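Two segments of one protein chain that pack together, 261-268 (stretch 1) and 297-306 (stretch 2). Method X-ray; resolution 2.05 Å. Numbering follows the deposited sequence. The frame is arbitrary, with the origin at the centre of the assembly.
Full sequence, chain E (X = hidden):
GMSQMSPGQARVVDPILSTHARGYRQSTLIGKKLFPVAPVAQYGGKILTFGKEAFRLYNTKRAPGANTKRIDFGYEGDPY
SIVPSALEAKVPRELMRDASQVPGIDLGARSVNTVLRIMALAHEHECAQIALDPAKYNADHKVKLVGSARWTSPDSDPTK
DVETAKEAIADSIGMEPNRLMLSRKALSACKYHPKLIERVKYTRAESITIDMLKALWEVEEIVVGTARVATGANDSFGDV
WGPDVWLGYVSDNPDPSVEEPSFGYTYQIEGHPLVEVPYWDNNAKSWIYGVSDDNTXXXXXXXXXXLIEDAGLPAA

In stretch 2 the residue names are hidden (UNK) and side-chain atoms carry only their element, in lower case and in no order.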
ATOM      1  N   PRO E 261      -2.577  21.254  36.716  1.00 29.90           N
ATOM      2  CA  PRO E 261      -2.311  22.614  37.181  1.00 29.46           C
ATOM      3  C   PRO E 261      -1.695  23.547  36.149  1.00 31.14           C
ATOM      4  O   PRO E 261      -0.618  23.274  35.572  1.00 33.26           O
ATOM      5  CB  PRO E 261      -1.437  22.403  38.408  1.00 27.72           C
ATOM      6  CG  PRO E 261      -1.879  21.136  38.954  1.00 26.03           C
ATOM      7  CD  PRO E 261      -2.218  20.275  37.757  1.00 28.56           C
ATOM      8  N   SER E 262      -2.411  24.648  35.930  1.00 29.87           N
ATOM      9  CA  SER E 262      -2.039  25.688  35.001  1.00 31.30           C
ATOM     10  C   SER E 262      -2.873  26.928  35.291  1.00 31.56           C
ATOM     11  O   SER E 262      -3.875  26.841  36.004  1.00 32.06           O
ATOM     12  CB  SER E 262      -2.286  25.212  33.551  1.00 31.59           C
ATOM     13  OG  SER E 262      -1.534  25.971  32.619  1.00 35.31           O
ATOM     14  N   PHE E 263      -2.460  28.077  34.757  1.00 31.42           N
ATOM     15  CA  PHE E 263      -3.230  29.319  34.924  1.00 31.21           C
ATOM     16  C   PHE E 263      -4.656  29.217  34.389  1.00 30.58           C
ATOM     17  O   PHE E 263      -5.613  29.678  35.014  1.00 31.61           O
ATOM     18  CB  PHE E 263      -2.530  30.498  34.225  1.00 30.45           C
ATOM     19  CG  PHE E 263      -3.394  31.734  34.110  1.00 28.44           C
ATOM     20  CD1 PHE E 263      -3.549  32.584  35.185  1.00 30.53           C
ATOM     21  CD2 PHE E 263      -4.044  32.038  32.926  1.00 33.24           C
ATOM     22  CE1 PHE E 263      -4.361  33.690  35.098  1.00 33.41           C
ATOM     23  CE2 PHE E 263      -4.845  33.141  32.831  1.00 27.60           C
ATOM     24  CZ  PHE E 263      -5.006  33.968  33.915  1.00 33.85           C
ATOM     25  N   GLY E 264      -4.807  28.647  33.200  1.00 30.94           N
ATOM     26  CA  GLY E 264      -6.138  28.581  32.576  1.00 28.69           C
ATOM     27  C   GLY E 264      -6.230  27.652  31.394  1.00 29.28           C
ATOM     28  O   GLY E 264      -5.233  27.125  30.912  1.00 25.16           O
ATOM     29  N   TYR E 265      -7.464  27.451  30.935  1.00 27.71           N
ATOM     30  CA  TYR E 265      -7.760  26.565  29.821  1.00 27.12           C
ATOM     31  C   TYR E 265      -8.941  27.110  29.058  1.00 26.97           C
ATOM     32  O   TYR E 265      -9.763  27.815  29.621  1.00 26.20           O
ATOM     33  CB  TYR E 265      -8.168  25.165  30.332  1.00 27.24           C
ATOM     34  CG  TYR E 265      -7.001  24.398  30.884  1.00 27.99           C
ATOM     35  CD1 TYR E 265      -6.039  23.874  30.027  1.00 28.39           C
ATOM     36  CD2 TYR E 265      -6.827  24.239  32.263  1.00 22.63           C
ATOM     37  CE1 TYR E 265      -4.925  23.193  30.539  1.00 31.52           C
ATOM     38  CE2 TYR E 265      -5.712  23.549  32.784  1.00 26.35           C
ATOM     39  CZ  TYR E 265      -4.778  23.038  31.924  1.00 21.75           C
ATOM     40  OH  TYR E 265      -3.669  22.364  32.417  1.00 27.09           O
ATOM     41  N   THR E 266      -9.007  26.771  27.779  1.00 28.16           N
ATOM     42  CA  THR E 266     -10.220  26.963  26.998  1.00 28.13           C
ATOM     43  C   THR E 266     -10.968  25.608  27.093  1.00 30.04           C
ATOM     44  O   THR E 266     -10.561  24.606  26.516  1.00 30.00           O
ATOM     45  CB  THR E 266      -9.928  27.427  25.524  1.00 25.58           C
ATOM     46  OG1 THR E 266      -9.347  28.753  25.517  1.00 26.90           O
ATOM     47  CG2 THR E 266     -11.182  27.432  24.685  1.00 21.00           C
ATOM     48  N   TYR E 267     -12.007  25.570  27.914  1.00 31.50           N
ATOM     49  CA  TYR E 267     -12.851  24.378  28.058  1.00 29.54           C
ATOM     50  C   TYR E 267     -13.569  24.234  26.732  1.00 31.46           C
ATOM     51  O   TYR E 267     -14.308  25.142  26.336  1.00 31.98           O
ATOM     52  CB  TYR E 267     -13.855  24.574  29.224  1.00 31.78           C
ATOM     53  CG  TYR E 267     -13.301  24.263  30.610  1.00 27.35           C
ATOM     54  CD1 TYR E 267     -11.951  24.457  30.913  1.00 32.74           C
ATOM     55  CD2 TYR E 267     -14.121  23.821  31.615  1.00 34.62           C
ATOM     56  CE1 TYR E 267     -11.437  24.178  32.165  1.00 29.55           C
ATOM     57  CE2 TYR E 267     -13.611  23.553  32.897  1.00 33.59           C
ATOM     58  CZ  TYR E 267     -12.272  23.716  33.152  1.00 32.84           C
ATOM     59  OH  TYR E 267     -11.766  23.450  34.397  1.00 30.69           O
ATOM     60  N   GLN E 268     -13.349  23.124  26.028  1.00 31.22           N
ATOM     61  CA  GLN E 268     -13.881  22.974  24.688  1.00 31.14           C
ATOM     62  C   GLN E 268     -14.507  21.624  24.509  1.00 32.01           C
ATOM     63  O   GLN E 268     -13.918  20.615  24.857  1.00 31.75           O
ATOM     64  CB  GLN E 268     -12.791  23.164  23.632  1.00 31.83           C
ATOM     65  CG  GLN E 268     -13.354  23.212  22.215  1.00 32.06           C
ATOM     66  CD  GLN E 268     -12.485  24.003  21.264  1.00 37.23           C
ATOM     67  OE1 GLN E 268     -12.252  25.196  21.476  1.00 40.32           O
ATOM     68  NE2 GLN E 268     -12.006  23.350  20.206  1.00 30.19           N
ATOM     69  N   UNK E 297     -13.164  30.018  27.712  1.00 32.94           N
ATOM     70  CA  UNK E 297     -11.982  30.214  28.556  1.00 32.43           C
ATOM     71  C   UNK E 297     -12.334  30.219  30.044  1.00 34.54           C
ATOM     72  O   UNK E 297     -13.364  30.753  30.420  1.00 31.35           O
ATOM     73  c   UNK E 297     -11.481  31.609  28.145  1.00 31.81           C
ATOM     74  c   UNK E 297     -13.350  31.135  26.759  1.00 32.14           C
ATOM     75  c   UNK E 297     -12.014  31.796  26.761  1.00 35.79           C
ATOM     76  N   UNK E 298     -11.463  29.642  30.865  1.00 33.69           N
ATOM     77  CA  UNK E 298     -11.687  29.538  32.298  1.00 33.77           C
ATOM     78  C   UNK E 298     -10.350  29.788  33.011  1.00 34.47           C
ATOM     79  O   UNK E 298      -9.326  29.265  32.603  1.00 33.73           O
ATOM     80  c   UNK E 298     -12.223  28.173  32.630  1.00 32.66           C
ATOM     81  N   UNK E 299     -10.370  30.620  34.049  1.00 35.06           N
ATOM     82  CA  UNK E 299      -9.194  30.846  34.869  1.00 35.94           C
ATOM     83  C   UNK E 299      -9.263  29.741  35.928  1.00 35.94           C
ATOM     84  O   UNK E 299     -10.201  29.673  36.682  1.00 37.71           O
ATOM     85  c   UNK E 299      -7.946  34.351  36.120  1.00 40.57           C
ATOM     86  c   UNK E 299      -7.283  32.141  37.038  1.00 34.39           C
ATOM     87  c   UNK E 299      -9.224  32.257  35.488  1.00 38.48           C
ATOM     88  c   UNK E 299      -7.861  32.849  35.862  1.00 37.54           C
ATOM     89  N   UNK E 300      -8.291  28.843  35.931  1.00 36.27           N
ATOM     90  CA  UNK E 300      -8.266  27.740  36.885  1.00 34.83           C
ATOM     91  C   UNK E 300      -7.252  27.972  37.993  1.00 33.32           C
ATOM     92  O   UNK E 300      -7.477  27.534  39.095  1.00 32.41           O
ATOM     93  o   UNK E 300      -6.925  26.485  35.226  1.00 35.99           O
ATOM     94  c   UNK E 300      -8.009  26.395  36.149  1.00 35.15           C
ATOM     95  N   UNK E 301      -6.148  28.668  37.704  1.00 34.07           N
ATOM     96  CA  UNK E 301      -5.053  28.843  38.657  1.00 33.76           C
ATOM     97  C   UNK E 301      -4.543  30.271  38.779  1.00 35.19           C
ATOM     98  O   UNK E 301      -3.525  30.629  38.197  1.00 35.57           O
ATOM     99  N   UNK E 302      -5.240  31.068  39.576  1.00 36.62           N
ATOM    100  CA  UNK E 302      -4.899  32.484  39.786  1.00 38.57           C
ATOM    101  C   UNK E 302      -3.468  32.691  40.263  1.00 37.66           C
ATOM    102  O   UNK E 302      -2.783  33.597  39.807  1.00 38.20           O
ATOM    103  c   UNK E 302      -5.574  34.608  41.080  1.00 43.34           C
ATOM    104  c   UNK E 302      -5.878  33.132  40.763  1.00 38.57           C
ATOM    105 se   UNK E 302      -4.353  34.809  42.559  0.75 42.51          SE
ATOM    106  c   UNK E 302      -5.626  34.071  43.926  1.00 38.51           C
ATOM    107  N   UNK E 303      -2.995  31.839  41.157  1.00 37.37           N
ATOM    108  CA  UNK E 303      -1.657  32.010  41.682  1.00 36.94           C
ATOM    109  C   UNK E 303      -0.580  31.796  40.626  1.00 35.94           C
ATOM    110  O   UNK E 303       0.579  32.105  40.869  1.00 36.68           O
ATOM    111  c   UNK E 303      -1.392  31.048  42.850  1.00 38.13           C
ATOM    112  c   UNK E 303      -1.790  30.144  45.129  1.00 36.41           C
ATOM    113  c   UNK E 303      -1.678  32.660  44.758  1.00 38.26           C
ATOM    114  c   UNK E 303      -2.104  31.327  44.159  1.00 36.44           C
ATOM    115  N   UNK E 304      -0.948  31.219  39.486  1.00 33.84           N
ATOM    116  CA  UNK E 304      -0.008  31.051  38.387  1.00 32.67           C
ATOM    117  C   UNK E 304      -0.037  32.256  37.430  1.00 31.96           C
ATOM    118  O   UNK E 304       0.625  32.220  36.405  1.00 30.92           O
ATOM    119  c   UNK E 304      -0.270  29.756  37.626  1.00 27.31           C
ATOM    120  N   UNK E 305      -0.787  33.303  37.793  1.00 32.75           N
ATOM    121  CA  UNK E 305      -0.914  34.514  36.996  1.00 31.76           C
ATOM    122  C   UNK E 305      -0.606  35.783  37.772  1.00 33.49           C
ATOM    123  O   UNK E 305      -0.638  35.814  39.016  1.00 35.75           O
ATOM    124  N   UNK E 306      -0.294  36.838  37.031  1.00 31.66           N
ATOM    125  CA  UNK E 306       0.031  38.128  37.615  1.00 32.59           C
ATOM    126  C   UNK E 306      -0.344  39.246  36.636  1.00 31.02           C
ATOM    127  O   UNK E 306       0.092  39.228  35.496  1.00 31.00           O
ATOM    128  c   UNK E 306       1.522  38.168  37.935  1.00 32.93           C
ATOM    129  o   UNK E 306       3.175  42.631  41.005  1.00 35.16           O
ATOM    130  c   UNK E 306       1.955  39.364  38.771  1.00 35.17           C
ATOM    131  c   UNK E 306       2.183  40.602  38.178  1.00 34.52           C
ATOM    132  c   UNK E 306       2.575  41.682  38.920  1.00 36.38           C
ATOM    133  c   UNK E 306       2.775  41.541  40.282  1.00 36.34           C
ATOM    134  c   UNK E 306       2.566  40.317  40.897  1.00 35.55           C
ATOM    135  c   UNK E 306       2.161  39.243  40.139  1.00 31.41           C
TER

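Position 297 carries three side-chain carbons that close a ring onto its own backbone N, and the middle one lies 4.2 Å from Thr-266 OG1; the ring closure identifies Pro-297. It forms an antiparallel, non-hydrogen-bonded pair with Thr-266, Pro-297 CA and Thr-266 CA 4.0 Å apart, and its ring lies on the same sheet face as the threonine side chain. Without an amide hydrogen it still supplies a CA-H...O contact, Pro-297 CA to Tyr-265 O at 3.4 Å.

Position 298 has one side-chain carbon, the CB, which lies 4.1 Å from Tyr-267 CE1, over one face of that ring; a single carbon means Ala-298. It pairs with Tyr-265 through two backbone hydrogen bonds: Ala-298 N to Tyr-265 O, 2.8 Å, and Tyr-265 N to Ala-298 O, 3.1 Å. Its methyl projects from the opposite sheet face to Pro-297, CB lying 4.3 Å from the Tyr-267 ring centroid and 19° off the normal, a CH-pi geometry.

Position 299 bears four carbons, forked at the second, and the fork atom lies 3.6 Å from Phe-263 CZ. A fork there, rather than at CB, excludes isoleucine and gives Leu-299, with chi1 and chi2 both t. Leu-299 CA is 4.4 Å from Gly-264 CA, where a modelled CB would lie 2.9 Å from Ala-298 O, a clash. The end of the leucine side chain comes near the Phe-263 ring, with CG the atom closest to CZ.

Position 300 shows one carbon followed by one oxygen, and that oxygen lies 3.2 Å from Ser-262 O; the unbranched pair specifies Ser-300. Its CB points toward stretch 1, and with chi1 at 47° (p) the hydroxyl OG donates to Ser-262 O. Its amide also donates, Ser-300 N to Phe-263 O at 3.0 Å.

Position 301 has no side-chain atoms, and its backbone N donates to Phe-263 O, 2.9 Å at a nearly linear 169°; it is Gly-301. A CB modelled here would stand 2.5 Å from Ser-262 O, too close to be accommodated.

Position 302 has two carbons, a selenium and a terminal carbon, unbranched, with CB pointing away from stretch 1: Met-302, present as selenomethionine.

Position 303 again has four carbons forked at the second, also directed away, so it is Leu-303.

Position 304 has a single carbon, its CB, pointing toward stretch 1 and 4.2 Å from Phe-263 CB: Ala-304.

Position 305 lacks a side chain; its CA approaches Phe-263 CD1 to 3.7 Å. It is Gly-305, and a modelled CB would clash with Phe-263 CE1 at 2.6 Å.

Position 306 has one carbon leading to a six-carbon ring bearing one oxygen; CB comes nearest, 7.9 Å from Phe-263 CE1, so Tyr-306 makes no contact.

The contact thus combines a short antiparallel ladder with a turn that wraps Phe-263. Phe-263 O accepts two successive amides, Ser-300 N and Gly-301 N, where the strand gives way to the turn. The phenylalanine side chain then packs against Leu-299, Ala-304 and Gly-305, while the two strands cross at 143°. Together the stretches bury 537 Å², both sides summed.

Stretch 2 (297-306) PALSGMLAGY
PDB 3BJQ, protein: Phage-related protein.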